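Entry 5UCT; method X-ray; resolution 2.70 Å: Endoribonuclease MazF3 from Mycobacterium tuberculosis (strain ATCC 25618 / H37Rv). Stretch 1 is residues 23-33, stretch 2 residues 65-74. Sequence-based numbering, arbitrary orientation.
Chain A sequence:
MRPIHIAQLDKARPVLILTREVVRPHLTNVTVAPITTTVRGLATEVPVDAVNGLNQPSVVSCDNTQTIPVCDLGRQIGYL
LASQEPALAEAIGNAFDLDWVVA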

# COMPACT_ATOMS: atom_id res chain seq x y z
N VAL A 23 -1.87 -4.10 -15.44
CA VAL A 23 -3.14 -3.38 -15.46
C VAL A 23 -2.94 -1.87 -15.44
O VAL A 23 -3.93 -1.12 -15.36
CB VAL A 23 -4.05 -3.85 -14.30
CG1 VAL A 23 -3.64 -3.19 -12.99
CG2 VAL A 23 -5.52 -3.61 -14.63
N ARG A 24 -1.70 -1.39 -15.52
CA ARG A 24 -1.44 0.04 -15.43
C ARG A 24 -2.17 0.87 -16.49
O ARG A 24 -2.81 1.87 -16.12
CB ARG A 24 0.06 0.30 -15.46
CG ARG A 24 0.75 0.00 -14.15
CD ARG A 24 1.48 1.21 -13.60
NE ARG A 24 2.72 1.48 -14.31
CZ ARG A 24 2.92 2.51 -15.12
NH1 ARG A 24 4.09 2.68 -15.72
NH2 ARG A 24 1.94 3.39 -15.33
N PRO A 25 -2.13 0.53 -17.79
CA PRO A 25 -2.85 1.36 -18.76
C PRO A 25 -4.36 1.18 -18.69
O PRO A 25 -5.10 1.70 -19.54
CB PRO A 25 -2.29 0.89 -20.11
CG PRO A 25 -1.92 -0.52 -19.87
CD PRO A 25 -1.39 -0.56 -18.46
N HIS A 26 -4.84 0.44 -17.69
CA HIS A 26 -6.27 0.19 -17.52
C HIS A 26 -6.83 0.77 -16.23
O HIS A 26 -7.97 0.45 -15.86
CB HIS A 26 -6.55 -1.32 -17.57
CG HIS A 26 -6.09 -1.98 -18.83
ND1 HIS A 26 -4.79 -2.40 -19.03
CD2 HIS A 26 -6.76 -2.27 -19.97
CE1 HIS A 26 -4.68 -2.93 -20.23
NE2 HIS A 26 -5.86 -2.87 -20.83
N LEU A 27 -6.07 1.61 -15.52
CA LEU A 27 -6.53 2.20 -14.27
C LEU A 27 -6.22 3.69 -14.25
O LEU A 27 -5.20 4.13 -14.79
CB LEU A 27 -5.90 1.52 -13.05
CG LEU A 27 -6.31 0.08 -12.78
CD1 LEU A 27 -5.59 -0.43 -11.55
CD2 LEU A 27 -7.82 -0.03 -12.60
N THR A 28 -7.10 4.45 -13.62
CA THR A 28 -6.91 5.88 -13.43
C THR A 28 -6.07 6.21 -12.21
O THR A 28 -5.64 7.36 -12.06
CB THR A 28 -8.26 6.59 -13.32
OG1 THR A 28 -9.00 6.05 -12.22
CG2 THR A 28 -9.06 6.42 -14.60
N ASN A 29 -5.83 5.25 -11.33
CA ASN A 29 -4.99 5.42 -10.16
C ASN A 29 -3.86 4.40 -10.19
O ASN A 29 -3.91 3.41 -10.93
CB ASN A 29 -5.80 5.28 -8.86
CG ASN A 29 -6.97 6.25 -8.80
OD1 ASN A 29 -6.81 7.45 -8.99
ND2 ASN A 29 -8.16 5.72 -8.53
N VAL A 30 -2.83 4.66 -9.39
CA VAL A 30 -1.67 3.79 -9.31
C VAL A 30 -1.12 3.84 -7.89
O VAL A 30 -1.01 4.92 -7.30
CB VAL A 30 -0.59 4.18 -10.35
CG1 VAL A 30 -0.25 5.67 -10.24
CG2 VAL A 30 0.66 3.33 -10.18
N THR A 31 -0.81 2.67 -7.34
CA THR A 31 -0.24 2.58 -6.00
C THR A 31 1.28 2.65 -6.11
O THR A 31 1.88 1.91 -6.90
CB THR A 31 -0.67 1.29 -5.31
OG1 THR A 31 -2.10 1.23 -5.25
CG2 THR A 31 -0.11 1.24 -3.89
N VAL A 32 1.88 3.54 -5.33
CA VAL A 32 3.31 3.82 -5.42
C VAL A 32 3.93 3.76 -4.02
O VAL A 32 3.23 3.83 -3.01
CB VAL A 32 3.60 5.19 -6.07
CG1 VAL A 32 3.03 5.24 -7.47
CG2 VAL A 32 3.04 6.31 -5.21
N ALA A 33 5.25 3.62 -3.99
CA ALA A 33 6.02 3.68 -2.76
C ALA A 33 7.05 4.80 -2.88
O ALA A 33 7.87 4.78 -3.82
CB ALA A 33 6.72 2.35 -2.47
N THR A 65 3.30 3.75 1.49
CA THR A 65 2.74 3.57 0.15
C THR A 65 1.46 4.37 -0.00
O THR A 65 0.68 4.55 0.94
CB THR A 65 2.46 2.09 -0.11
OG1 THR A 65 1.26 1.71 0.59
CG2 THR A 65 3.62 1.23 0.37
N GLN A 66 1.24 4.88 -1.22
CA GLN A 66 0.09 5.72 -1.51
C GLN A 66 -0.48 5.35 -2.87
O GLN A 66 0.25 4.93 -3.77
CB GLN A 66 0.46 7.21 -1.49
CG GLN A 66 1.07 7.70 -0.18
CD GLN A 66 0.02 8.09 0.85
OE1 GLN A 66 -1.18 8.02 0.58
NE2 GLN A 66 0.47 8.53 2.02
N THR A 67 -1.79 5.52 -3.01
CA THR A 67 -2.48 5.39 -4.29
C THR A 67 -2.80 6.80 -4.78
O THR A 67 -3.64 7.49 -4.18
CB THR A 67 -3.74 4.55 -4.17
OG1 THR A 67 -3.40 3.22 -3.76
CG2 THR A 67 -4.46 4.48 -5.51
N ILE A 68 -2.15 7.22 -5.86
CA ILE A 68 -2.28 8.58 -6.37
C ILE A 68 -2.96 8.53 -7.74
O ILE A 68 -2.94 7.49 -8.40
CB ILE A 68 -0.91 9.28 -6.46
CG1 ILE A 68 -0.05 8.64 -7.56
CG2 ILE A 68 -0.19 9.22 -5.13
CD1 ILE A 68 1.26 9.36 -7.80
N PRO A 69 -3.58 9.63 -8.19
CA PRO A 69 -4.09 9.65 -9.57
C PRO A 69 -2.94 9.57 -10.56
O PRO A 69 -1.84 10.05 -10.31
CB PRO A 69 -4.81 11.00 -9.66
CG PRO A 69 -5.07 11.40 -8.24
CD PRO A 69 -3.92 10.85 -7.46
N VAL A 70 -3.22 8.95 -11.71
CA VAL A 70 -2.22 8.89 -12.78
C VAL A 70 -1.88 10.29 -13.29
O VAL A 70 -0.79 10.51 -13.83
CB VAL A 70 -2.71 7.96 -13.91
CG1 VAL A 70 -1.76 7.98 -15.11
CG2 VAL A 70 -2.85 6.54 -13.40
N CYS A 71 -2.79 11.25 -13.11
CA CYS A 71 -2.50 12.64 -13.48
C CYS A 71 -1.31 13.19 -12.71
O CYS A 71 -0.59 14.06 -13.22
CB CYS A 71 -3.72 13.52 -13.26
SG CYS A 71 -5.04 13.33 -14.49
N ASP A 72 -1.08 12.70 -11.49
CA ASP A 72 0.06 13.13 -10.69
C ASP A 72 1.32 12.32 -10.98
O ASP A 72 2.35 12.56 -10.34
CB ASP A 72 -0.28 13.03 -9.20
CG ASP A 72 -1.48 13.88 -8.81
OD1 ASP A 72 -1.74 14.88 -9.51
OD2 ASP A 72 -2.15 13.54 -7.81
N LEU A 73 1.27 11.38 -11.92
CA LEU A 73 2.43 10.59 -12.29
C LEU A 73 3.19 11.31 -13.41
O LEU A 73 2.60 11.69 -14.42
CB LEU A 73 2.02 9.19 -12.73
CG LEU A 73 3.11 8.12 -12.61
CD1 LEU A 73 3.47 7.91 -11.15
CD2 LEU A 73 2.68 6.81 -13.26
N GLY A 74 4.50 11.47 -13.22
CA GLY A 74 5.29 12.25 -14.15
C GLY A 74 6.32 11.46 -14.93
O GLY A 74 6.05 10.34 -15.38

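The two stretches, whose strands 29-33 and 66-69 run antiparallel, are joined by a ladder of backbone hydrogen bonds and by an apolar cluster on one face of the sheet, and bury 638 Å² between them, both sides summed. Val-30 and Ile-68 form one hydrogen-bonded pair, with Val-30 N to Ile-68 O at 3.0 Å and Ile-68 N to Val-30 O at 2.9 Å. Val-32 and Gln-66 form the next, with Val-32 N to Gln-66 O at 2.7 Å and Gln-66 N to Val-32 O at 2.9 Å. Just beyond the strand pairing, Val-70 N donates to Thr-28 O (2.9 Å, nearly linear), extending the backbone contact into the 3-10 turn. Between the hydrogen-bonded pairs the chains draw closer: Thr-31 CA and Thr-67 CA lie 4.0 Å apart, and CA-H...O contacts, such as Thr-31 CA to Gln-66 O at 3.3 Å, fill the narrow spacing. On the face bearing Val-30, Val-32 and Ile-68, branched side chains pack without needing polar partners. Val-30 CG1 meets Ile-68 CG1 at 4.0 Å, Val-70 CG2 at 4.2 Å and Leu-73 CD2 at 4.4 Å; Val-32 CG2 reaches Ile-68 CG2 at 4.3 Å. Gln-66 starts on this face, but its end leads away, and its side-chain OE1 and NE2 are hydrogen-bonded elsewhere in the structure. Thr-31 and Thr-67 occupy the other face, both in the m rotamer, with Thr-31 OG1 2.8 Å from Thr-67 OG1; threonine suits this buried pair because it combines a beta-branched shape with a small polar group. Leu-73 points toward stretch 1 and joins the apolar cluster; its CD2 also lies 4.1 Å from NH2 of Arg-24, a residue that starts sideways and whose end comes nearer. Pro-69 pairs with Asn-29 without hydrogen bonds, so its missing amide hydrogen costs the ladder nothing.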